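Local coordinates for protein insulinase family protease (Yersinia pestis, PDB 3GO9) that is predicted to be a protease of the insulinase (M16) family, cleaving peptide bonds, at residues A[168-173]-A[258-263]; A[173-178]-A[250-255]; A[371-376]-A[414-419]. All blocks are in the same frame, centred on the assembly; numbering follows the deposited sequence.

Interaction 1 (A[168-173]-A[258-263]); sequences QEPWWR and SLMNEQ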
# COMPACT_ATOMS: atom_id res chain seq x y z
N GLN A 168 -10.94 -8.99 -9.43
CA GLN A 168 -11.50 -9.36 -10.74
C GLN A 168 -11.06 -8.46 -11.92
O GLN A 168 -11.40 -8.71 -13.06
CB GLN A 168 -13.05 -9.37 -10.65
CG GLN A 168 -13.67 -9.90 -9.33
CD GLN A 168 -13.25 -11.31 -9.04
OE1 GLN A 168 -12.97 -12.06 -9.95
NE2 GLN A 168 -13.19 -11.68 -7.75
N GLU A 169 -10.37 -7.38 -11.64
CA GLU A 169 -9.82 -6.48 -12.66
C GLU A 169 -9.05 -7.30 -13.71
O GLU A 169 -8.16 -8.02 -13.34
CB GLU A 169 -8.81 -5.55 -12.01
CG GLU A 169 -9.17 -4.13 -11.87
CD GLU A 169 -7.94 -3.27 -12.09
OE1 GLU A 169 -7.01 -3.34 -11.25
OE2 GLU A 169 -7.90 -2.57 -13.13
N PRO A 170 -9.37 -7.16 -15.03
CA PRO A 170 -8.50 -7.87 -15.99
C PRO A 170 -6.99 -7.56 -15.89
O PRO A 170 -6.15 -8.46 -16.09
CB PRO A 170 -9.03 -7.41 -17.34
CG PRO A 170 -10.53 -7.22 -17.07
CD PRO A 170 -10.62 -6.69 -15.67
N TRP A 171 -6.64 -6.35 -15.52
CA TRP A 171 -5.25 -6.03 -15.21
C TRP A 171 -4.65 -6.95 -14.11
O TRP A 171 -3.54 -7.45 -14.22
CB TRP A 171 -5.06 -4.58 -14.79
CG TRP A 171 -3.80 -4.32 -14.10
CD1 TRP A 171 -3.65 -4.06 -12.79
CD2 TRP A 171 -2.46 -4.39 -14.65
NE1 TRP A 171 -2.34 -3.94 -12.47
CE2 TRP A 171 -1.58 -4.11 -13.59
CE3 TRP A 171 -1.93 -4.66 -15.91
CZ2 TRP A 171 -0.19 -4.09 -13.74
CZ3 TRP A 171 -0.51 -4.61 -16.08
CH2 TRP A 171 0.33 -4.33 -14.98
N TRP A 172 -5.38 -7.11 -13.01
CA TRP A 172 -4.91 -7.97 -11.96
C TRP A 172 -4.78 -9.43 -12.40
O TRP A 172 -3.75 -10.05 -12.10
CB TRP A 172 -5.75 -7.78 -10.68
CG TRP A 172 -5.14 -8.51 -9.50
CD1 TRP A 172 -5.71 -9.51 -8.79
CD2 TRP A 172 -3.84 -8.26 -8.91
NE1 TRP A 172 -4.84 -9.93 -7.79
CE2 TRP A 172 -3.69 -9.18 -7.84
CE3 TRP A 172 -2.81 -7.38 -9.17
CZ2 TRP A 172 -2.55 -9.23 -7.07
CZ3 TRP A 172 -1.67 -7.42 -8.37
CH2 TRP A 172 -1.54 -8.35 -7.36
N ARG A 173 -5.75 -9.92 -13.14
CA ARG A 173 -5.72 -11.27 -13.73
C ARG A 173 -4.49 -11.44 -14.59
O ARG A 173 -3.78 -12.44 -14.47
CB ARG A 173 -6.97 -11.61 -14.54
CG ARG A 173 -8.23 -11.67 -13.73
CD ARG A 173 -8.09 -12.61 -12.55
NE ARG A 173 -9.33 -12.71 -11.81
CZ ARG A 173 -9.44 -13.29 -10.63
NH1 ARG A 173 -8.38 -13.87 -10.05
NH2 ARG A 173 -10.65 -13.31 -10.03
N SER A 258 -3.13 -5.92 -24.83
CA SER A 258 -4.42 -5.24 -24.74
C SER A 258 -5.30 -6.04 -23.78
O SER A 258 -5.33 -7.27 -23.84
CB SER A 258 -5.09 -5.09 -26.13
OG SER A 258 -6.41 -4.50 -26.01
N LEU A 259 -5.97 -5.34 -22.89
CA LEU A 259 -6.85 -5.96 -21.91
C LEU A 259 -8.16 -5.26 -22.01
O LEU A 259 -8.22 -4.03 -21.80
CB LEU A 259 -6.28 -5.79 -20.51
CG LEU A 259 -4.88 -6.38 -20.37
CD1 LEU A 259 -4.31 -6.01 -19.02
CD2 LEU A 259 -4.79 -7.87 -20.51
N MSE A 260 -9.21 -6.03 -22.35
CA MSE A 260 -10.58 -5.49 -22.36
C MSE A 260 -11.05 -5.32 -20.95
O MSE A 260 -10.87 -6.22 -20.13
CB MSE A 260 -11.60 -6.39 -23.04
CG MSE A 260 -13.05 -5.89 -22.83
SE MSE A 260 -14.16 -6.68 -21.42
CE MSE A 260 -13.68 -6.13 -19.65
N ASN A 261 -11.67 -4.19 -20.69
CA ASN A 261 -12.13 -3.83 -19.38
C ASN A 261 -13.58 -3.33 -19.47
O ASN A 261 -13.91 -2.48 -20.30
CB ASN A 261 -11.23 -2.76 -18.86
CG ASN A 261 -11.62 -2.29 -17.51
OD1 ASN A 261 -12.70 -2.62 -16.99
ND2 ASN A 261 -10.75 -1.48 -16.91
N GLU A 262 -14.46 -3.84 -18.60
CA GLU A 262 -15.88 -3.52 -18.73
C GLU A 262 -16.35 -2.24 -18.01
O GLU A 262 -17.46 -1.82 -18.28
CB GLU A 262 -16.78 -4.74 -18.50
CG GLU A 262 -16.79 -5.37 -17.13
CD GLU A 262 -17.47 -6.74 -17.15
OE1 GLU A 262 -18.58 -6.85 -17.72
OE2 GLU A 262 -16.89 -7.70 -16.61
N GLN A 263 -15.51 -1.58 -17.21
CA GLN A 263 -15.85 -0.29 -16.57
C GLN A 263 -15.16 0.97 -17.14
O GLN A 263 -15.49 2.11 -16.76
CB GLN A 263 -15.51 -0.38 -15.10
CG GLN A 263 -16.07 -1.61 -14.39
CD GLN A 263 -15.34 -1.85 -13.09
OE1 GLN A 263 -14.40 -2.65 -13.03
NE2 GLN A 263 -15.74 -1.13 -12.04
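Pro170 and Trp171, at the start of helix 170-175, pack against Leu259 and Met260 of strand 257-261 in a small helix-on-sheet contact at the protein surface. It joins two regions of an M16-type alpha/beta fold: the helix belongs to the insulinase-family sequence, while the strand falls in the range of the M16 inactive domain, forms one edge of a five-stranded mixed sheet and pairs with strand 440-446. No hydrogen bond crosses the contact, which rests on van der Waals touch. Glu169 sits at the N-cap position, and Pro170 as the first helical residue turns its ring to the strand. There CG comes within 3.2 Å of Met260 O, a close carbon-to-oxygen approach with CB a little farther from the same oxygen. Trp171 and Leu259 meet at a slant. Leu259 CD1 rests against the helix backbone 3.9 Å from Trp171 CA and also reaches the edge of the indole, near the ring plane, 4.1 Å from Trp171 CE3. The Trp171 ring also touches Val442 and Met444 of the neighbouring strand, so the helix start engages two strands of the sheet. Each segment also has a side-chain hydrogen bond within itself. On the helix side, Arg173 NH2 donates to Gln168 OE1 at 2.6 Å from above the amide plane, while Arg173 NH1 forms a salt bridge with Asp185. Where the strand ends, an Asx turn forms: Gln263 N donates almost straight (169°) to Asn261 OD1, 3.0 Å away.

Interaction 2 (A[173-178]-A[250-255]); sequences RYRLKG and APLPPE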
# COMPACT_ATOMS: atom_id res chain seq x y z
N ARG A 173 -5.75 -9.92 -13.14
CA ARG A 173 -5.72 -11.27 -13.73
C ARG A 173 -4.49 -11.44 -14.59
O ARG A 173 -3.78 -12.44 -14.47
CB ARG A 173 -6.97 -11.61 -14.54
CG ARG A 173 -8.23 -11.67 -13.73
CD ARG A 173 -8.09 -12.61 -12.55
NE ARG A 173 -9.33 -12.71 -11.81
CZ ARG A 173 -9.44 -13.29 -10.63
NH1 ARG A 173 -8.38 -13.87 -10.05
NH2 ARG A 173 -10.65 -13.31 -10.03
N TYR A 174 -4.15 -10.43 -15.36
CA TYR A 174 -2.92 -10.50 -16.17
C TYR A 174 -1.68 -10.50 -15.29
O TYR A 174 -0.80 -11.34 -15.43
CB TYR A 174 -2.89 -9.31 -17.15
CG TYR A 174 -1.67 -9.31 -18.03
CD1 TYR A 174 -1.53 -10.23 -19.07
CD2 TYR A 174 -0.65 -8.45 -17.81
CE1 TYR A 174 -0.42 -10.24 -19.90
CE2 TYR A 174 0.51 -8.47 -18.63
CZ TYR A 174 0.61 -9.37 -19.66
OH TYR A 174 1.74 -9.40 -20.44
N ARG A 175 -1.62 -9.56 -14.35
CA ARG A 175 -0.47 -9.38 -13.53
C ARG A 175 -0.14 -10.58 -12.65
O ARG A 175 1.03 -10.83 -12.39
CB ARG A 175 -0.58 -8.10 -12.68
CG ARG A 175 0.68 -7.68 -11.97
CD ARG A 175 1.75 -7.20 -12.92
NE ARG A 175 3.09 -7.10 -12.31
CZ ARG A 175 3.93 -8.12 -12.12
NH1 ARG A 175 3.56 -9.38 -12.38
NH2 ARG A 175 5.12 -7.89 -11.60
N LEU A 176 -1.18 -11.31 -12.24
CA LEU A 176 -1.08 -12.52 -11.42
C LEU A 176 -0.41 -13.70 -12.15
O LEU A 176 0.02 -14.67 -11.53
CB LEU A 176 -2.47 -12.98 -11.06
CG LEU A 176 -3.21 -12.30 -9.92
CD1 LEU A 176 -4.65 -12.82 -9.86
CD2 LEU A 176 -2.50 -12.61 -8.60
N LYS A 177 -0.36 -13.66 -13.48
CA LYS A 177 0.14 -14.85 -14.21
C LYS A 177 1.61 -15.16 -13.82
O LYS A 177 2.48 -14.26 -13.70
CB LYS A 177 -0.01 -14.70 -15.71
CG LYS A 177 -1.42 -14.64 -16.21
CD LYS A 177 -1.47 -14.44 -17.68
CE LYS A 177 -2.90 -14.72 -18.21
NZ LYS A 177 -3.06 -14.19 -19.59
N GLY A 178 1.85 -16.42 -13.52
CA GLY A 178 3.18 -16.88 -13.15
C GLY A 178 3.49 -16.74 -11.69
O GLY A 178 4.60 -17.10 -11.28
N ALA A 250 5.48 -12.60 -10.17
CA ALA A 250 6.52 -12.79 -11.19
C ALA A 250 6.82 -11.43 -11.86
O ALA A 250 6.02 -10.45 -11.76
CB ALA A 250 6.08 -13.75 -12.21
N PRO A 251 7.95 -11.33 -12.55
CA PRO A 251 8.21 -10.07 -13.26
C PRO A 251 7.15 -9.84 -14.34
O PRO A 251 6.59 -10.79 -14.90
CB PRO A 251 9.57 -10.32 -13.94
CG PRO A 251 10.20 -11.43 -13.10
CD PRO A 251 9.06 -12.28 -12.67
N LEU A 252 6.84 -8.57 -14.59
CA LEU A 252 5.97 -8.20 -15.68
C LEU A 252 6.59 -8.59 -17.01
O LEU A 252 7.70 -8.18 -17.30
CB LEU A 252 5.72 -6.72 -15.66
CG LEU A 252 4.72 -6.17 -16.65
CD1 LEU A 252 3.25 -6.55 -16.38
CD2 LEU A 252 4.87 -4.65 -16.64
N PRO A 253 5.86 -9.34 -17.84
CA PRO A 253 6.44 -9.63 -19.16
C PRO A 253 6.64 -8.39 -20.00
O PRO A 253 5.88 -7.45 -19.87
CB PRO A 253 5.41 -10.55 -19.83
CG PRO A 253 4.55 -11.01 -18.78
CD PRO A 253 4.55 -10.01 -17.67
N PRO A 254 7.62 -8.42 -20.92
CA PRO A 254 7.93 -7.26 -21.74
C PRO A 254 6.97 -6.98 -22.91
O PRO A 254 6.93 -5.85 -23.43
CB PRO A 254 9.32 -7.59 -22.28
CG PRO A 254 9.36 -9.07 -22.33
CD PRO A 254 8.44 -9.59 -21.29
N GLU A 255 6.19 -7.98 -23.33
CA GLU A 255 5.38 -7.87 -24.52
C GLU A 255 4.21 -6.87 -24.32
O GLU A 255 3.63 -6.80 -23.22
CB GLU A 255 4.84 -9.27 -24.93
CG GLU A 255 5.91 -10.25 -25.39
CD GLU A 255 6.66 -10.91 -24.22
OE1 GLU A 255 6.13 -10.89 -23.09
OE2 GLU A 255 7.78 -11.43 -24.45
O HOH W 1 3.26 -7.32 -20.60
O HOH W 2 2.92 -12.56 -11.49
O HOH W 3 3.62 -12.34 -15.17
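Arg175 and Leu252 cross at about a right angle where the end region of helix 170-175 meets a proline-rich loop, 250-255, leading from helix 222-233 to strand 257-261 of the M16-type alpha/beta fold. The arginine chain bends at chi2 (69°), which turns CD to within 3.8 Å of Leu252 CD1. Farther out, the guanidinium offers its NH1/NH2 end to a single carbonyl: Ala250 O lies in the guanidinium plane, 2.8 Å from Arg175 NH1 and 2.7 Å from Arg175 NH2. Both bonds are bent (141° and 143°), as expected when one oxygen is shared by two donors. One face of the guanidinium has Leu252 CA above its centre. Asp274 of strand 267-276 ties this corner together, forming a salt bridge with Arg175 NH2 and accepting from Leu252 N, whereas Arg175 NE is buried without a polar partner.

Tyr174 also stands at about a right angle to Leu252, whose CD1 lies at the ring edge 4.0 Å from Tyr174 CE2. Toward Pro253 the approach is tip to tip, with Tyr174 OH 3.6 Å from Pro253 CG. One water accepts from Ala250 N and donates to Arg175 O and Lys177 O. Beyond the tyrosine tip, Tyr174 OH donates at 2.6 Å to another water that itself donates to both Pro253 O and Glu255 O.

Interaction 3 (A[371-376]-A[414-419]); sequences QKNDQL and LRQAFL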
# COMPACT_ATOMS: atom_id res chain seq x y z
N GLN A 371 11.15 24.10 -5.83
CA GLN A 371 9.91 23.48 -5.44
C GLN A 371 10.17 22.38 -4.40
O GLN A 371 9.48 22.27 -3.37
CB GLN A 371 9.21 22.93 -6.68
CG GLN A 371 8.03 21.94 -6.48
CD GLN A 371 7.45 21.42 -7.83
OE1 GLN A 371 7.13 20.22 -7.97
NE2 GLN A 371 7.34 22.32 -8.82
N LYS A 372 11.20 21.57 -4.61
CA LYS A 372 11.42 20.47 -3.65
C LYS A 372 11.94 21.02 -2.32
O LYS A 372 11.63 20.51 -1.25
CB LYS A 372 12.42 19.45 -4.24
CG LYS A 372 11.97 18.72 -5.52
CD LYS A 372 10.55 18.16 -5.52
CE LYS A 372 10.35 17.08 -4.50
NZ LYS A 372 8.95 16.59 -4.57
N ASN A 373 12.72 22.08 -2.40
CA ASN A 373 13.21 22.77 -1.20
C ASN A 373 12.05 23.42 -0.43
O ASN A 373 12.00 23.39 0.81
CB ASN A 373 14.31 23.80 -1.54
CG ASN A 373 15.73 23.17 -1.51
OD1 ASN A 373 16.15 22.57 -0.49
ND2 ASN A 373 16.46 23.30 -2.61
N ASP A 374 11.09 23.95 -1.18
CA ASP A 374 9.88 24.50 -0.56
C ASP A 374 9.11 23.43 0.22
O ASP A 374 8.77 23.61 1.39
CB ASP A 374 8.95 25.12 -1.61
CG ASP A 374 7.76 25.85 -0.98
OD1 ASP A 374 8.01 26.77 -0.16
OD2 ASP A 374 6.61 25.49 -1.28
N GLN A 375 8.88 22.31 -0.43
CA GLN A 375 8.19 21.19 0.20
C GLN A 375 8.89 20.71 1.45
O GLN A 375 8.25 20.46 2.45
CB GLN A 375 8.05 20.06 -0.76
CG GLN A 375 7.29 20.46 -2.03
CD GLN A 375 7.39 19.39 -3.11
OE1 GLN A 375 7.79 18.25 -2.84
NE2 GLN A 375 7.02 19.76 -4.33
N LEU A 376 10.22 20.62 1.43
CA LEU A 376 10.95 20.25 2.62
C LEU A 376 10.81 21.28 3.73
O LEU A 376 10.73 20.94 4.90
CB LEU A 376 12.43 20.01 2.29
CG LEU A 376 13.32 19.59 3.45
CD1 LEU A 376 12.86 18.29 4.07
CD2 LEU A 376 14.77 19.48 2.95
N LEU A 414 19.01 14.66 6.15
CA LEU A 414 19.43 13.88 4.99
C LEU A 414 18.81 14.38 3.68
O LEU A 414 19.48 14.43 2.64
CB LEU A 414 19.14 12.40 5.23
CG LEU A 414 19.96 11.74 6.35
CD1 LEU A 414 19.57 10.21 6.49
CD2 LEU A 414 21.45 11.80 6.13
N ARG A 415 17.53 14.76 3.71
CA ARG A 415 16.82 15.25 2.51
C ARG A 415 17.42 16.60 2.09
O ARG A 415 17.64 16.83 0.89
CB ARG A 415 15.32 15.43 2.81
CG ARG A 415 14.49 15.88 1.58
CD ARG A 415 14.34 14.82 0.60
NE ARG A 415 13.51 15.27 -0.49
CZ ARG A 415 13.25 14.57 -1.59
NH1 ARG A 415 13.77 13.37 -1.80
NH2 ARG A 415 12.45 15.10 -2.50
N GLN A 416 17.68 17.49 3.05
CA GLN A 416 18.37 18.75 2.71
C GLN A 416 19.70 18.47 2.02
O GLN A 416 20.08 19.14 1.07
CB GLN A 416 18.61 19.68 3.91
CG GLN A 416 19.07 21.09 3.50
CD GLN A 416 18.05 21.79 2.54
OE1 GLN A 416 17.00 22.25 2.98
NE2 GLN A 416 18.36 21.82 1.24
N ALA A 417 20.48 17.55 2.55
CA ALA A 417 21.78 17.29 1.96
C ALA A 417 21.64 16.71 0.57
O ALA A 417 22.42 17.07 -0.34
CB ALA A 417 22.60 16.38 2.86
N PHE A 418 20.65 15.82 0.37
CA PHE A 418 20.35 15.30 -0.96
C PHE A 418 20.02 16.46 -1.95
O PHE A 418 20.60 16.56 -3.04
CB PHE A 418 19.20 14.30 -0.85
CG PHE A 418 18.62 13.92 -2.15
CD1 PHE A 418 19.33 13.12 -3.03
CD2 PHE A 418 17.40 14.42 -2.54
CE1 PHE A 418 18.80 12.83 -4.23
CE2 PHE A 418 16.92 14.15 -3.78
CZ PHE A 418 17.64 13.37 -4.60
N LEU A 419 19.08 17.32 -1.57
CA LEU A 419 18.64 18.38 -2.48
C LEU A 419 19.81 19.34 -2.75
O LEU A 419 20.00 19.76 -3.88
CB LEU A 419 17.42 19.13 -1.94
CG LEU A 419 16.14 18.31 -1.77
CD1 LEU A 419 14.99 19.16 -1.15
CD2 LEU A 419 15.75 17.78 -3.17
O HOH W 4 11.69 17.63 -0.94
O HOH W 5 14.39 23.40 2.40
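Gln416 NE2 has two partners: it donates to Asn373 OD1 of the facing helix at 2.9 Å and is hydrogen-bonded to Ser420 OG one turn on in its own. The bond to Asn373 is fairly straight (162°), and the two amide planes are nearly coplanar although the side chains cross at about a right angle. Next to this polar link, Leu376 lies across Arg415 and Gln416. Its CD1 is 3.8 Å from Arg415 CG, while its CD2 packs on Gln416 and meets Leu419 CD1 at 4.1 Å. Leu419 CD1 also nests 3.6 Å from Lys372 O, and its CD2 sits over one face of the Arg415 guanidinium, toward the rim. Arg415 NE donates to a water that donates in turn to Lys372 O. Two positive groups come close, Lys372 NZ being 4.3 Å from Arg415 NH2; the Lys372 salt bridge to Glu297 and the cation-pi contact of Arg415 with Trp290 probably ease their repulsion. With short-segment axes 10.6 Å apart and an angle of 169° between their N-to-C directions, this is an antiparallel helix pair with Leu376 and Leu419 between the helices, packed on helix 283-309.

In the fold
Interactions 1 and 2 are surface contacts that both use helix 170-175; interaction 2 is nested inside the chain loop closed by interaction 1, and their centres lie 13 Å apart. They merge physically, Trp171 CH2 meeting Leu252 CD1 at 3.9 Å. Together they fasten one short helix to the edge strand 257-261 and to the loop entering it. Interaction 1 does so by van der Waals contact without a hydrogen bond across it, whereas interaction 2 adds a two-pronged arginine grip and bridging waters. Interaction 3 is separate, its nearest atoms about 24 Å from interaction 1. More buried, it joins two helices through leucines, one hydrogen bond between side-chain amides, and like charges probably eased by nearby groups.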